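Non-ribosomal peptide synthetase (Methanobrevibacter ruminantium, PDB 6VTJ) probably carries a peptide intermediate on a phosphopantetheine-bearing thiolation domain and releases it reductively through a Rossmann-fold reductase domain, probably NAD(P)H-dependent. Local coordinates at residues A[313-319]-A[383-389]; A[113-118]-A[457-461]. All coordinates share one frame. Residue numbers count along the deposited sequence, not the author numbering.

Contact 1: A[313-319]-A[383-389]; sequences VKIIRVG and SRVFHCM
Strands 313-318 and 385-388 run side by side as parallel neighbours, their axes 4.7 Å apart at closest approach and crossing at -22°. The register pairs Lys314 with Arg384 and continues residue by residue to Gly319 and Met389, the CA-CA distance widening from 4.5 to 5.5 Å. Ser383 leads in; its O accepts a 2.8 Å hydrogen bond from Lys314 NZ, which also reaches Thr379 O. At Arg384, whose backbone departs from the extended form (phi -105°, psi -26°), the carbonyl O receives Ile315 N at 2.7 Å, while NE shares a water with Val313 N and the guanidinium forms a salt bridge with Glu112. Val385 turns to the same face as Ile315, with CG2 4.1 Å from Ile315 CB. Phe386 donates its N to Ile315 O and accepts Arg317 N at its O, both 2.8 Å; its m-rotamer ring lies on the other face, where CD2 is 4.2 Å from Ile316 CG1, beside helix 366-376. His387 returns to the face of Val385, and its NE2 accepts from Arg317 NH1 at 3.0 Å, ND1 being held by Glu454 O; the extended Arg317 side chain goes on to a salt bridge with Glu300. Cys388 N meets Arg317 O at 2.8 Å, and its CB sits 3.6 Å from Ile316 CG2. The backbone bonding stops there; Met389 only packs loosely, CB 4.3 Å from Gly319 N. Strand 313-322 also pairs with strand 252-258, and helices 291-308 and 366-376 cover its two faces: the parallel, helix-flanked sheet of a Rossmann-like reductase domain.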
ATOM      1  N   VAL A 313      15.556  10.043  11.683  1.00 29.09           N
ATOM      2  CA  VAL A 313      14.582   9.270  10.918  1.00 31.60           C
ATOM      3  C   VAL A 313      13.707  10.186  10.077  1.00 32.33           C
ATOM      4  O   VAL A 313      13.532  11.375  10.371  1.00 26.97           O
ATOM      5  CB  VAL A 313      13.650   8.403  11.806  1.00 28.34           C
ATOM      6  CG1 VAL A 313      14.428   7.559  12.801  1.00 31.02           C
ATOM      7  CG2 VAL A 313      12.649   9.288  12.533  1.00 28.46           C
ATOM      8  N   LYS A 314      13.152   9.593   9.013  1.00 26.72           N
ATOM      9  CA  LYS A 314      12.076  10.177   8.231  1.00 29.92           C
ATOM     10  C   LYS A 314      11.004   9.128   7.991  1.00 27.12           C
ATOM     11  O   LYS A 314      11.280   7.933   7.825  1.00 26.82           O
ATOM     12  CB  LYS A 314      12.544  10.713   6.870  1.00 28.00           C
ATOM     13  CG  LYS A 314      13.902  11.385   6.882  1.00 29.64           C
ATOM     14  CD  LYS A 314      13.770  12.855   6.658  1.00 26.52           C
ATOM     15  CE  LYS A 314      15.106  13.583   6.807  1.00 27.11           C
ATOM     16  NZ  LYS A 314      14.889  14.694   7.784  1.00 25.24           N
ATOM     17  N   ILE A 315       9.772   9.597   7.972  1.00 24.64           N
ATOM     18  CA  ILE A 315       8.638   8.793   7.578  1.00 28.18           C
ATOM     19  C   ILE A 315       7.988   9.507   6.398  1.00 26.49           C
ATOM     20  O   ILE A 315       7.512  10.638   6.536  1.00 27.50           O
ATOM     21  CB  ILE A 315       7.658   8.592   8.742  1.00 28.25           C
ATOM     22  CG1 ILE A 315       8.324   7.727   9.827  1.00 28.12           C
ATOM     23  CG2 ILE A 315       6.358   7.975   8.237  1.00 26.85           C
ATOM     24  CD1 ILE A 315       7.601   7.708  11.135  1.00 26.07           C
ATOM     25  N   ILE A 316       7.977   8.852   5.249  1.00 24.13           N
ATOM     26  CA  ILE A 316       7.456   9.418   4.015  1.00 28.27           C
ATOM     27  C   ILE A 316       6.189   8.634   3.690  1.00 23.83           C
ATOM     28  O   ILE A 316       6.262   7.521   3.159  1.00 27.74           O
ATOM     29  CB  ILE A 316       8.492   9.340   2.877  1.00 22.47           C
ATOM     30  CG1 ILE A 316       9.730  10.196   3.208  1.00 25.39           C
ATOM     31  CG2 ILE A 316       7.879   9.766   1.538  1.00 26.62           C
ATOM     32  CD1 ILE A 316      10.779  10.201   2.073  1.00 28.76           C
ATOM     33  N   ARG A 317       5.022   9.196   4.005  1.00 24.39           N
ATOM     34  CA  ARG A 317       3.752   8.563   3.647  1.00 28.34           C
ATOM     35  C   ARG A 317       3.443   8.773   2.165  1.00 25.90           C
ATOM     36  O   ARG A 317       3.337   9.915   1.700  1.00 27.04           O
ATOM     37  CB  ARG A 317       2.622   9.121   4.508  1.00 25.25           C
ATOM     38  CG  ARG A 317       2.807   8.834   5.983  1.00 26.21           C
ATOM     39  CD  ARG A 317       1.830   9.612   6.835  1.00 25.57           C
ATOM     40  NE  ARG A 317       1.963   9.239   8.238  1.00 25.48           N
ATOM     41  CZ  ARG A 317       1.619  10.019   9.251  1.00 28.32           C
ATOM     42  NH1 ARG A 317       1.115  11.232   9.010  1.00 26.77           N
ATOM     43  NH2 ARG A 317       1.769   9.581  10.501  1.00 27.38           N
ATOM     44  N   VAL A 318       3.273   7.686   1.423  1.00 26.08           N
ATOM     45  CA  VAL A 318       2.930   7.781   0.007  1.00 28.91           C
ATOM     46  C   VAL A 318       1.471   7.372  -0.184  1.00 29.62           C
ATOM     47  O   VAL A 318       0.815   6.847   0.722  1.00 32.02           O
ATOM     48  CB  VAL A 318       3.887   6.960  -0.894  1.00 29.84           C
ATOM     49  CG1 VAL A 318       5.324   7.512  -0.777  1.00 24.22           C
ATOM     50  CG2 VAL A 318       3.824   5.458  -0.591  1.00 26.01           C
ATOM     51  N   GLY A 319       0.952   7.654  -1.373  1.00 27.71           N
ATOM     52  CA  GLY A 319      -0.461   7.477  -1.612  1.00 26.94           C
ATOM     53  C   GLY A 319      -0.779   6.405  -2.632  1.00 28.29           C
ATOM     54  O   GLY A 319      -0.469   5.230  -2.424  1.00 29.71           O
ATOM     55  N   SER A 383      12.661  17.686  10.415  1.00 27.43           N
ATOM     56  CA  SER A 383      11.617  17.424   9.419  1.00 27.99           C
ATOM     57  C   SER A 383      11.484  15.918   9.289  1.00 29.35           C
ATOM     58  O   SER A 383      12.208  15.277   8.525  1.00 28.39           O
ATOM     59  CB  SER A 383      11.962  18.074   8.087  1.00 28.25           C
ATOM     60  OG  SER A 383      12.175  19.467   8.255  1.00 25.59           O
ATOM     61  N   ARG A 384      10.537  15.342  10.030  1.00 27.77           N
ATOM     62  CA  ARG A 384      10.491  13.895  10.193  1.00 29.74           C
ATOM     63  C   ARG A 384       9.409  13.178   9.394  1.00 31.16           C
ATOM     64  O   ARG A 384       9.587  12.001   9.077  1.00 28.20           O
ATOM     65  CB  ARG A 384      10.329  13.551  11.675  1.00 27.25           C
ATOM     66  CG  ARG A 384      11.649  13.657  12.449  1.00 25.70           C
ATOM     67  CD  ARG A 384      11.496  13.271  13.945  1.00 28.73           C
ATOM     68  NE  ARG A 384      12.742  13.544  14.656  1.00 29.80           N
ATOM     69  CZ  ARG A 384      13.004  14.660  15.351  1.00 32.90           C
ATOM     70  NH1 ARG A 384      12.099  15.626  15.463  1.00 29.04           N
ATOM     71  NH2 ARG A 384      14.185  14.807  15.940  1.00 29.35           N
ATOM     72  N   VAL A 385       8.304  13.829   9.043  1.00 29.15           N
ATOM     73  CA  VAL A 385       7.157  13.127   8.478  1.00 24.43           C
ATOM     74  C   VAL A 385       6.643  13.903   7.280  1.00 26.32           C
ATOM     75  O   VAL A 385       6.471  15.124   7.346  1.00 27.78           O
ATOM     76  CB  VAL A 385       6.031  12.932   9.511  1.00 26.74           C
ATOM     77  CG1 VAL A 385       4.803  12.344   8.834  1.00 24.95           C
ATOM     78  CG2 VAL A 385       6.484  12.024  10.659  1.00 26.67           C
ATOM     79  N   PHE A 386       6.402  13.208   6.183  1.00 25.51           N
ATOM     80  CA  PHE A 386       5.966  13.879   4.970  1.00 24.29           C
ATOM     81  C   PHE A 386       4.797  13.135   4.340  1.00 27.23           C
ATOM     82  O   PHE A 386       4.626  11.927   4.542  1.00 24.76           O
ATOM     83  CB  PHE A 386       7.104  13.995   3.979  1.00 25.35           C
ATOM     84  CG  PHE A 386       8.313  14.668   4.540  1.00 26.50           C
ATOM     85  CD1 PHE A 386       8.428  16.050   4.512  1.00 26.46           C
ATOM     86  CD2 PHE A 386       9.332  13.922   5.098  1.00 26.94           C
ATOM     87  CE1 PHE A 386       9.545  16.665   5.032  1.00 29.71           C
ATOM     88  CE2 PHE A 386      10.453  14.540   5.634  1.00 25.99           C
ATOM     89  CZ  PHE A 386      10.557  15.906   5.595  1.00 28.21           C
ATOM     90  N   HIS A 387       3.980  13.892   3.603  1.00 24.52           N
ATOM     91  CA  HIS A 387       2.847  13.396   2.827  1.00 22.71           C
ATOM     92  C   HIS A 387       3.198  13.546   1.348  1.00 26.97           C
ATOM     93  O   HIS A 387       2.874  14.548   0.703  1.00 25.29           O
ATOM     94  CB  HIS A 387       1.585  14.141   3.208  1.00 24.72           C
ATOM     95  CG  HIS A 387       1.111  13.812   4.591  1.00 26.19           C
ATOM     96  ND1 HIS A 387       0.024  14.421   5.179  1.00 26.69           N
ATOM     97  CD2 HIS A 387       1.581  12.923   5.498  1.00 25.57           C
ATOM     98  CE1 HIS A 387      -0.154  13.921   6.389  1.00 25.47           C
ATOM     99  NE2 HIS A 387       0.779  13.013   6.607  1.00 25.52           N
ATOM    100  N   CYS A 388       3.868  12.529   0.810  1.00 25.06           N
ATOM    101  CA  CYS A 388       4.498  12.625  -0.499  1.00 26.30           C
ATOM    102  C   CYS A 388       3.557  12.002  -1.531  1.00 26.87           C
ATOM    103  O   CYS A 388       3.675  10.826  -1.873  1.00 27.59           O
ATOM    104  CB  CYS A 388       5.860  11.945  -0.462  1.00 21.00           C
ATOM    105  SG  CYS A 388       6.821  12.096  -1.979  1.00 28.58           S
ATOM    106  N   MET A 389       2.627  12.808  -2.034  1.00 25.77           N
ATOM    107  CA  MET A 389       1.644  12.370  -3.005  1.00 24.32           C
ATOM    108  C   MET A 389       1.240  13.546  -3.879  1.00 27.28           C
ATOM    109  O   MET A 389       1.288  14.707  -3.454  1.00 27.64           O
ATOM    110  CB  MET A 389       0.404  11.761  -2.330  1.00 29.10           C
ATOM    111  CG  MET A 389      -0.201  12.601  -1.211  1.00 32.72           C
ATOM    112  SD  MET A 389      -1.248  11.586  -0.117  1.00 40.01           S
ATOM    113  CE  MET A 389      -2.711  11.364  -1.135  1.00 32.70           C
TER
HETATM  114  O   HOH W   1      15.236  12.146  13.973  1.00 41.33           O

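Contact 2: A[113-118]-A[457-461]; sequences NTWENF and QTVDI
Phe118 lays one ring face over Ile461: CG2 of Ile461 stands 3.7 Å from the centroid of the Phe118 ring, 13° off its normal, a CH-pi contact. It joins the first turn of helix 115-120 to helix 456-464, beside the Rossmann-like sheet of the reductase domain. Thr114 is the N-cap; in the p rotamer, its OG1 accepts Asn117 N at 3.1 Å, and Phe118 N bonds to Thr114 O at 3.1 Å. Trp115, chi1 t and chi2 -100°, reaches across so that CE3 lies 3.9 Å from Ile461 CG1 and CZ3 3.8 Å from Asp460 CB. Ile461, m and t, is thus touched by both aromatic side chains; one turn earlier in its helix, where Ile461 N donates to Gln457 O at 2.9 Å, the contact becomes polar. There the extended Gln457 (t, t, chi3 -70°) reaches Asn113, directly before the N-cap Thr114, its CA 6.6 Å from Trp115 CA. Arg280 NH1 binds both Gln457 OE1 and Asn113 O, while Asn113 ND2 bonds to Glu279 O. One water links Trp115 N to Gln457 OE1, another Asn113 OD1 to Gln457 NE2; the direct bond runs from Gln457 NE2 to Asn113 O, at 2.8 Å.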
ATOM      1  N   ASN A 113       7.910  19.292  13.632  1.00 26.84           N
ATOM      2  CA  ASN A 113       7.859  19.051  12.184  1.00 30.00           C
ATOM      3  C   ASN A 113       7.049  20.159  11.499  1.00 28.50           C
ATOM      4  O   ASN A 113       5.904  19.983  11.083  1.00 31.26           O
ATOM      5  CB  ASN A 113       7.281  17.666  11.888  1.00 28.87           C
ATOM      6  CG  ASN A 113       7.363  17.310  10.408  1.00 32.11           C
ATOM      7  OD1 ASN A 113       8.301  17.721   9.729  1.00 31.64           O
ATOM      8  ND2 ASN A 113       6.369  16.572   9.894  1.00 24.81           N
ATOM      9  N   THR A 114       7.673  21.322  11.362  1.00 30.13           N
ATOM     10  CA  THR A 114       6.991  22.506  10.864  1.00 28.87           C
ATOM     11  C   THR A 114       7.687  23.050   9.625  1.00 26.70           C
ATOM     12  O   THR A 114       8.844  22.722   9.335  1.00 26.68           O
ATOM     13  CB  THR A 114       6.962  23.598  11.928  1.00 29.97           C
ATOM     14  OG1 THR A 114       8.313  23.916  12.275  1.00 29.14           O
ATOM     15  CG2 THR A 114       6.203  23.109  13.182  1.00 27.37           C
ATOM     16  N   TRP A 115       6.977  23.924   8.907  1.00 27.29           N
ATOM     17  CA  TRP A 115       7.639  24.678   7.852  1.00 25.28           C
ATOM     18  C   TRP A 115       8.831  25.454   8.406  1.00 27.16           C
ATOM     19  O   TRP A 115       9.875  25.553   7.753  1.00 23.94           O
ATOM     20  CB  TRP A 115       6.655  25.633   7.169  1.00 24.97           C
ATOM     21  CG  TRP A 115       7.368  26.611   6.303  1.00 28.07           C
ATOM     22  CD1 TRP A 115       7.685  27.911   6.613  1.00 28.85           C
ATOM     23  CD2 TRP A 115       7.900  26.369   4.989  1.00 26.41           C
ATOM     24  NE1 TRP A 115       8.366  28.494   5.561  1.00 28.20           N
ATOM     25  CE2 TRP A 115       8.515  27.567   4.558  1.00 28.28           C
ATOM     26  CE3 TRP A 115       7.909  25.259   4.134  1.00 30.06           C
ATOM     27  CZ2 TRP A 115       9.134  27.682   3.308  1.00 28.57           C
ATOM     28  CZ3 TRP A 115       8.533  25.374   2.888  1.00 29.53           C
ATOM     29  CH2 TRP A 115       9.137  26.575   2.492  1.00 26.34           C
ATOM     30  N   GLU A 116       8.687  26.023   9.607  1.00 27.99           N
ATOM     31  CA  GLU A 116       9.760  26.842  10.164  1.00 26.00           C
ATOM     32  C   GLU A 116      11.036  26.031  10.324  1.00 26.72           C
ATOM     33  O   GLU A 116      12.124  26.471   9.925  1.00 25.51           O
ATOM     34  CB  GLU A 116       9.325  27.437  11.503  1.00 29.03           C
ATOM     35  CG  GLU A 116      10.396  28.312  12.156  1.00 32.04           C
ATOM     36  CD  GLU A 116       9.831  29.226  13.233  1.00 26.05           C
ATOM     37  OE1 GLU A 116      10.230  29.063  14.399  1.00 30.99           O
ATOM     38  OE2 GLU A 116       8.999  30.106  12.912  1.00 28.53           O
ATOM     39  N   ASN A 117      10.919  24.822  10.876  1.00 25.49           N
ATOM     40  CA  ASN A 117      12.128  24.047  11.144  1.00 27.52           C
ATOM     41  C   ASN A 117      12.727  23.469   9.870  1.00 29.01           C
ATOM     42  O   ASN A 117      13.948  23.302   9.786  1.00 27.30           O
ATOM     43  CB  ASN A 117      11.823  22.968  12.182  1.00 27.26           C
ATOM     44  CG  ASN A 117      11.728  23.559  13.577  1.00 28.76           C
ATOM     45  OD1 ASN A 117      12.353  24.591  13.848  1.00 31.69           O
ATOM     46  ND2 ASN A 117      10.944  22.947  14.449  1.00 29.47           N
ATOM     47  N   PHE A 118      11.907  23.197   8.849  1.00 28.66           N
ATOM     48  CA  PHE A 118      12.484  22.842   7.560  1.00 22.70           C
ATOM     49  C   PHE A 118      13.261  24.015   6.977  1.00 27.88           C
ATOM     50  O   PHE A 118      14.412  23.873   6.542  1.00 29.28           O
ATOM     51  CB  PHE A 118      11.406  22.415   6.568  1.00 26.68           C
ATOM     52  CG  PHE A 118      11.869  22.537   5.141  1.00 28.68           C
ATOM     53  CD1 PHE A 118      12.799  21.644   4.638  1.00 28.62           C
ATOM     54  CD2 PHE A 118      11.456  23.583   4.343  1.00 23.82           C
ATOM     55  CE1 PHE A 118      13.267  21.760   3.338  1.00 25.48           C
ATOM     56  CE2 PHE A 118      11.927  23.712   3.043  1.00 27.14           C
ATOM     57  CZ  PHE A 118      12.825  22.799   2.542  1.00 30.18           C
ATOM     58  N   GLN A 457       1.890  21.184   3.725  1.00 26.16           N
ATOM     59  CA  GLN A 457       3.248  21.395   4.207  1.00 25.32           C
ATOM     60  C   GLN A 457       4.233  20.649   3.317  1.00 30.61           C
ATOM     61  O   GLN A 457       5.249  21.207   2.881  1.00 29.32           O
ATOM     62  CB  GLN A 457       3.391  20.964   5.675  1.00 25.54           C
ATOM     63  CG  GLN A 457       4.794  21.194   6.258  1.00 26.23           C
ATOM     64  CD  GLN A 457       4.847  21.062   7.780  1.00 26.89           C
ATOM     65  OE1 GLN A 457       4.326  21.904   8.499  1.00 30.24           O
ATOM     66  NE2 GLN A 457       5.479  19.999   8.269  1.00 24.92           N
ATOM     67  N   THR A 458       3.941  19.383   3.012  1.00 31.48           N
ATOM     68  CA  THR A 458       4.888  18.633   2.195  1.00 27.37           C
ATOM     69  C   THR A 458       4.976  19.238   0.797  1.00 25.63           C
ATOM     70  O   THR A 458       6.071  19.382   0.241  1.00 25.53           O
ATOM     71  CB  THR A 458       4.497  17.153   2.139  1.00 24.74           C
ATOM     72  OG1 THR A 458       4.551  16.587   3.461  1.00 26.66           O
ATOM     73  CG2 THR A 458       5.463  16.374   1.231  1.00 24.78           C
ATOM     74  N   VAL A 459       3.838  19.627   0.226  1.00 24.67           N
ATOM     75  CA  VAL A 459       3.874  20.308  -1.062  1.00 21.13           C
ATOM     76  C   VAL A 459       4.852  21.466  -0.987  1.00 25.82           C
ATOM     77  O   VAL A 459       5.775  21.576  -1.806  1.00 27.14           O
ATOM     78  CB  VAL A 459       2.458  20.768  -1.460  1.00 27.64           C
ATOM     79  CG1 VAL A 459       2.470  21.577  -2.779  1.00 23.70           C
ATOM     80  CG2 VAL A 459       1.588  19.563  -1.623  1.00 21.80           C
ATOM     81  N   ASP A 460       4.734  22.278   0.072  1.00 24.13           N
ATOM     82  CA  ASP A 460       5.554  23.478   0.155  1.00 24.26           C
ATOM     83  C   ASP A 460       7.012  23.104   0.236  1.00 27.74           C
ATOM     84  O   ASP A 460       7.860  23.678  -0.478  1.00 28.19           O
ATOM     85  CB  ASP A 460       5.160  24.319   1.366  1.00 27.94           C
ATOM     86  CG  ASP A 460       3.820  24.970   1.197  1.00 31.33           C
ATOM     87  OD1 ASP A 460       3.379  25.081   0.038  1.00 33.44           O
ATOM     88  OD2 ASP A 460       3.201  25.338   2.214  1.00 32.68           O
ATOM     89  N   ILE A 461       7.313  22.104   1.069  1.00 24.63           N
ATOM     90  CA  ILE A 461       8.699  21.731   1.274  1.00 26.12           C
ATOM     91  C   ILE A 461       9.273  21.217  -0.034  1.00 24.23           C
ATOM     92  O   ILE A 461      10.337  21.663  -0.484  1.00 23.10           O
ATOM     93  CB  ILE A 461       8.804  20.705   2.417  1.00 25.14           C
ATOM     94  CG1 ILE A 461       8.492  21.385   3.755  1.00 28.22           C
ATOM     95  CG2 ILE A 461      10.179  20.065   2.451  1.00 22.23           C
ATOM     96  CD1 ILE A 461       8.589  20.455   4.994  1.00 25.26           C
TER
HETATM   97  O   HOH W   2       7.082  18.028   6.792  1.00 38.69           O
HETATM   98  O   HOH W   3       4.178  24.578   9.735  1.00 34.03           O

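Overall arrangement
Following the chain from the N terminus, 113-118 comes first and supplies the first half of contact 2. The chain then builds most of the reductase sheet, including strand 313-322; 63 residues separate 313-319 from 383-389, among them helices 338-349 and 366-376 and strand 360-365, before strand 385-388 closes contact 1. Only later does helix 456-464 meet 113-118, so the 338-residue loop of contact 2 encloses the shorter one. Their centres lie 11 Å apart, and strand 385-388 touches both halves of contact 2: Asn113 ND2 is 2.9 Å from Val385 O and Thr458 OG1 2.8 Å from His387 N, both probable hydrogen bonds. Early and late segments thus meet along one strand.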